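Local coordinates for flavin-nucleotide-binding protein (Mycobacterium smegmatis, PDB 4YBN) that binds FAD and heme in a split beta-barrel fold and is probably an oxidoreductase related to the pyridoxamine 5'-phosphate oxidases, at residues A[121-126]-A[147-152]. Sequence-based numbering, arbitrary orientation.
Sequences GYLDAL and AATLAL. With HEM (protoporphyrin IX containing Fe), chain F.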
ATOM      1  N   GLY A 121     -17.779   6.568 -20.204  1.00 21.88           N
ATOM      2  CA  GLY A 121     -18.252   7.347 -19.064  1.00 21.57           C
ATOM      3  C   GLY A 121     -17.498   6.950 -17.779  1.00 24.54           C
ATOM      4  O   GLY A 121     -17.149   7.811 -16.956  1.00 25.47           O
ATOM      5  N   TYR A 122     -17.289   5.640 -17.572  1.00 21.91           N
ATOM      6  CA  TYR A 122     -16.549   5.186 -16.376  1.00 20.06           C
ATOM      7  C   TYR A 122     -15.095   5.591 -16.436  1.00 21.12           C
ATOM      8  O   TYR A 122     -14.559   6.042 -15.408  1.00 23.53           O
ATOM      9  CB  TYR A 122     -16.660   3.694 -16.203  1.00 19.86           C
ATOM     10  CG  TYR A 122     -17.873   3.224 -15.464  1.00 23.24           C
ATOM     11  CD1 TYR A 122     -17.885   3.176 -14.079  1.00 27.52           C
ATOM     12  CD2 TYR A 122     -19.047   2.872 -16.131  1.00 24.83           C
ATOM     13  CE1 TYR A 122     -18.968   2.693 -13.389  1.00 25.91           C
ATOM     14  CE2 TYR A 122     -20.161   2.455 -15.414  1.00 26.60           C
ATOM     15  CZ  TYR A 122     -20.084   2.358 -14.032  1.00 26.70           C
ATOM     16  OH  TYR A 122     -21.158   1.927 -13.311  1.00 30.46           O
ATOM     17  N   LEU A 123     -14.468   5.557 -17.624  1.00 21.66           N
ATOM     18  CA  LEU A 123     -13.084   5.950 -17.723  1.00 23.55           C
ATOM     19  C   LEU A 123     -12.861   7.447 -17.475  1.00 25.65           C
ATOM     20  O   LEU A 123     -11.937   7.832 -16.783  1.00 29.03           O
ATOM     21  CB  LEU A 123     -12.437   5.520 -19.032  1.00 24.92           C
ATOM     22  CG  LEU A 123     -12.327   4.012 -19.153  1.00 26.67           C
ATOM     23  CD1 LEU A 123     -11.874   3.616 -20.536  1.00 31.40           C
ATOM     24  CD2 LEU A 123     -11.349   3.396 -18.144  1.00 29.68           C
ATOM     25  N   ASP A 124     -13.781   8.267 -17.937  1.00 28.26           N
ATOM     26  CA  ASP A 124     -13.766   9.670 -17.678  1.00 27.40           C
ATOM     27  C   ASP A 124     -13.871   9.869 -16.181  1.00 28.84           C
ATOM     28  O   ASP A 124     -13.117  10.692 -15.586  1.00 24.11           O
ATOM     29  CB  ASP A 124     -14.917  10.404 -18.376  1.00 27.58           C
ATOM     30  CG  ASP A 124     -14.701  10.591 -19.911  1.00 37.09           C
ATOM     31  OD1 ASP A 124     -13.688  10.137 -20.493  1.00 39.76           O
ATOM     32  OD2 ASP A 124     -15.605  11.184 -20.536  1.00 42.39           O
ATOM     33  N   ALA A 125     -14.832   9.216 -15.562  1.00 26.44           N
ATOM     34  CA  ALA A 125     -14.972   9.384 -14.102  1.00 27.59           C
ATOM     35  C   ALA A 125     -13.708   8.862 -13.364  1.00 25.77           C
ATOM     36  O   ALA A 125     -13.294   9.460 -12.409  1.00 26.36           O
ATOM     37  CB  ALA A 125     -16.215   8.724 -13.574  1.00 29.86           C
ATOM     38  N   LEU A 126     -13.115   7.775 -13.839  0.80 27.93           N
ATOM     39  CA  LEU A 126     -11.884   7.219 -13.248  0.80 27.44           C
ATOM     40  C   LEU A 126     -10.759   8.216 -13.385  0.80 29.92           C
ATOM     41  O   LEU A 126     -10.094   8.562 -12.395  0.80 26.87           O
ATOM     42  CB  LEU A 126     -11.498   5.859 -13.889  0.80 29.28           C
ATOM     43  CG  LEU A 126     -10.250   5.127 -13.346  0.80 28.63           C
ATOM     44  CD1 LEU A 126     -10.375   4.993 -11.853  0.80 30.85           C
ATOM     45  CD2 LEU A 126      -9.954   3.722 -13.950  0.80 28.94           C
ATOM     46  N   ALA A 147     -11.185   0.255 -27.118  1.00 26.86           N
ATOM     47  CA  ALA A 147     -11.188  -1.192 -27.425  1.00 28.03           C
ATOM     48  C   ALA A 147      -9.994  -1.885 -26.853  1.00 27.63           C
ATOM     49  O   ALA A 147     -10.055  -3.069 -26.554  1.00 28.67           O
ATOM     50  CB  ALA A 147     -11.273  -1.462 -28.919  1.00 29.15           C
ATOM     51  N   ALA A 148      -8.916  -1.150 -26.643  1.00 28.19           N
ATOM     52  CA  ALA A 148      -7.731  -1.714 -25.978  1.00 26.96           C
ATOM     53  C   ALA A 148      -7.820  -1.714 -24.419  1.00 25.93           C
ATOM     54  O   ALA A 148      -6.944  -2.197 -23.772  1.00 26.78           O
ATOM     55  CB  ALA A 148      -6.478  -0.979 -26.413  1.00 30.39           C
ATOM     56  N   THR A 149      -8.924  -1.276 -23.862  1.00 22.93           N
ATOM     57  CA  THR A 149      -9.109  -1.099 -22.419  1.00 23.52           C
ATOM     58  C   THR A 149     -10.243  -1.953 -21.830  1.00 21.58           C
ATOM     59  O   THR A 149     -11.352  -2.042 -22.324  1.00 25.96           O
ATOM     60  CB  THR A 149      -9.316   0.415 -22.082  1.00 25.08           C
ATOM     61  OG1 THR A 149      -8.199   1.147 -22.575  1.00 27.44           O
ATOM     62  CG2 THR A 149      -9.382   0.745 -20.584  1.00 23.91           C
ATOM     63  N   LEU A 150      -9.926  -2.548 -20.713  1.00 24.01           N
ATOM     64  CA  LEU A 150     -10.824  -3.322 -19.919  1.00 23.29           C
ATOM     65  C   LEU A 150     -11.058  -2.477 -18.715  1.00 21.85           C
ATOM     66  O   LEU A 150     -10.125  -2.045 -18.045  1.00 23.22           O
ATOM     67  CB  LEU A 150     -10.063  -4.590 -19.575  1.00 27.67           C
ATOM     68  CG  LEU A 150     -10.777  -5.785 -19.011  1.00 31.03           C
ATOM     69  CD1 LEU A 150     -12.017  -6.131 -19.812  1.00 33.64           C
ATOM     70  CD2 LEU A 150      -9.799  -6.964 -19.013  1.00 28.75           C
ATOM     71  N   ALA A 151     -12.291  -2.152 -18.463  1.00 19.62           N
ATOM     72  CA  ALA A 151     -12.689  -1.498 -17.242  1.00 19.14           C
ATOM     73  C   ALA A 151     -13.549  -2.413 -16.445  1.00 19.45           C
ATOM     74  O   ALA A 151     -14.424  -3.038 -17.007  1.00 21.99           O
ATOM     75  CB  ALA A 151     -13.478  -0.223 -17.599  1.00 20.76           C
ATOM     76  N   LEU A 152     -13.347  -2.463 -15.132  1.00 19.74           N
ATOM     77  CA  LEU A 152     -14.036  -3.364 -14.242  1.00 20.08           C
ATOM     78  C   LEU A 152     -14.494  -2.704 -12.988  1.00 19.29           C
ATOM     79  O   LEU A 152     -13.796  -1.821 -12.483  1.00 20.00           O
ATOM     80  CB  LEU A 152     -13.085  -4.506 -13.809  1.00 21.26           C
ATOM     81  CG  LEU A 152     -12.410  -5.256 -14.959  1.00 23.82           C
ATOM     82  CD1 LEU A 152     -11.214  -6.031 -14.443  1.00 27.35           C
ATOM     83  CD2 LEU A 152     -13.386  -6.216 -15.555  1.00 27.45           C
TER
HETATM   84  CHA HEM F 304      -2.343   0.831 -18.102  0.51 41.94           C
HETATM   85  CHB HEM F 304      -2.940   4.547 -15.124  0.51 39.04           C
HETATM   86  CHC HEM F 304      -6.335   6.423 -18.035  0.51 37.39           C
HETATM   87  CHD HEM F 304      -5.875   2.569 -20.887  0.51 38.31           C
HETATM   88  C1A HEM F 304      -2.199   1.695 -17.059  0.51 41.24           C
HETATM   89  C2A HEM F 304      -1.262   1.517 -16.010  0.51 42.03           C
HETATM   90  C3A HEM F 304      -1.455   2.555 -15.156  0.51 39.28           C
HETATM   91  C4A HEM F 304      -2.488   3.373 -15.687  0.51 36.87           C
HETATM   92  CMA HEM F 304      -0.658   2.780 -13.895  0.51 34.44           C
HETATM   93  CAA HEM F 304      -0.263   0.382 -15.832  0.51 45.85           C
HETATM   94  CBA HEM F 304       0.939   0.419 -16.789  0.51 43.89           C
HETATM   95  CGA HEM F 304       1.825  -0.774 -16.497  0.51 45.95           C
HETATM   96  O1A HEM F 304       2.951  -0.595 -15.967  0.51 39.88           O
HETATM   97  O2A HEM F 304       1.453  -1.943 -16.781  0.51 43.90           O
HETATM   98  C1B HEM F 304      -3.903   5.407 -15.678  0.51 39.05           C
HETATM   99  C2B HEM F 304      -4.251   6.663 -15.090  0.51 35.78           C
HETATM  100  C3B HEM F 304      -5.223   7.214 -15.873  0.51 37.15           C
HETATM  101  C4B HEM F 304      -5.437   6.254 -17.001  0.51 35.61           C
HETATM  102  CMB HEM F 304      -3.694   7.270 -13.820  0.51 36.37           C
HETATM  103  CAB HEM F 304      -5.794   8.560 -15.598  0.51 35.73           C
HETATM  104  CBB HEM F 304      -6.431   9.263 -16.520  0.51 32.66           C
HETATM  105  C1C HEM F 304      -6.564   5.520 -19.091  0.51 37.74           C
HETATM  106  C2C HEM F 304      -7.658   5.573 -20.007  0.51 32.79           C
HETATM  107  C3C HEM F 304      -7.533   4.462 -20.843  0.51 32.52           C
HETATM  108  C4C HEM F 304      -6.340   3.744 -20.404  0.51 34.28           C
HETATM  109  CMC HEM F 304      -8.711   6.645 -20.071  0.51 30.38           C
HETATM  110  CAC HEM F 304      -8.366   4.143 -22.019  0.51 35.96           C
HETATM  111  CBC HEM F 304      -9.246   4.964 -22.635  0.51 34.69           C
HETATM  112  C1D HEM F 304      -4.858   1.811 -20.339  0.51 39.76           C
HETATM  113  C2D HEM F 304      -4.395   0.559 -20.977  0.51 39.42           C
HETATM  114  C3D HEM F 304      -3.414   0.108 -20.199  0.51 39.43           C
HETATM  115  C4D HEM F 304      -3.291   1.050 -19.088  0.51 41.53           C
HETATM  116  CMD HEM F 304      -4.881  -0.097 -22.244  0.51 39.42           C
HETATM  117  CAD HEM F 304      -2.564  -1.111 -20.375  0.51 41.55           C
HETATM  118  CBD HEM F 304      -1.196  -0.695 -20.955  0.51 39.85           C
HETATM  119  CGD HEM F 304      -0.427  -1.874 -21.524  0.51 38.62           C
HETATM  120  O1D HEM F 304      -0.237  -1.998 -22.761  0.51 38.33           O
HETATM  121  O2D HEM F 304       0.016  -2.743 -20.744  0.51 34.75           O
HETATM  122  NA  HEM F 304      -2.936   2.831 -16.847  0.51 37.90           N
HETATM  123  NB  HEM F 304      -4.596   5.222 -16.816  0.51 39.46           N
HETATM  124  NC  HEM F 304      -5.839   4.362 -19.309  0.51 36.32           N
HETATM  125  ND  HEM F 304      -4.165   2.058 -19.220  0.51 40.09           N
HETATM  126 FE   HEM F 304      -4.394   3.517 -18.048  0.51 40.71          FE
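L123 of helix 116-130 and T149 of strand 149-155 line the heme pocket of this split beta-barrel protein and pack on each other there, with A151 beside them. No hydrogen bond crosses the contact, which is small, buried and held by methyl groups. L123 and T149 reach toward each other tip to tip, CD1 of L123 lying 3.8 Å from CG2 of T149. The other branch, L123 CD2, lies between CG2 of T149 and CB of A151, 4.1 and 4.2 Å from them, two residues of the strand that point to the same side. Heme touches both partners around its CAC-CBC vinyl group: L123 CD1 is 3.6 Å from CBC, and T149 OG1 comes within 3.1 Å of CAC. CG2 of T149 stands anti to its backbone N, which turns the methyl to the leucine and leaves OG1 (chi1 -57°) beside the N, facing the vinyl group. The hydroxyl's hydrogen bond goes to the backbone O of E145, so its close approach to CAC is a packing contact. Just before the strand, A148 O stands 3.3 Å from the heme methyl CMD. Both L123 and T149 also touch H62, the axial ligand of the heme iron, on strand 58-64. That strand pairs antiparallel with strand 149-155 on one edge, strand 110-113 pairs on the other, and F96 of the second subunit packs on A148 and T149, placing the contact near the dimer interface.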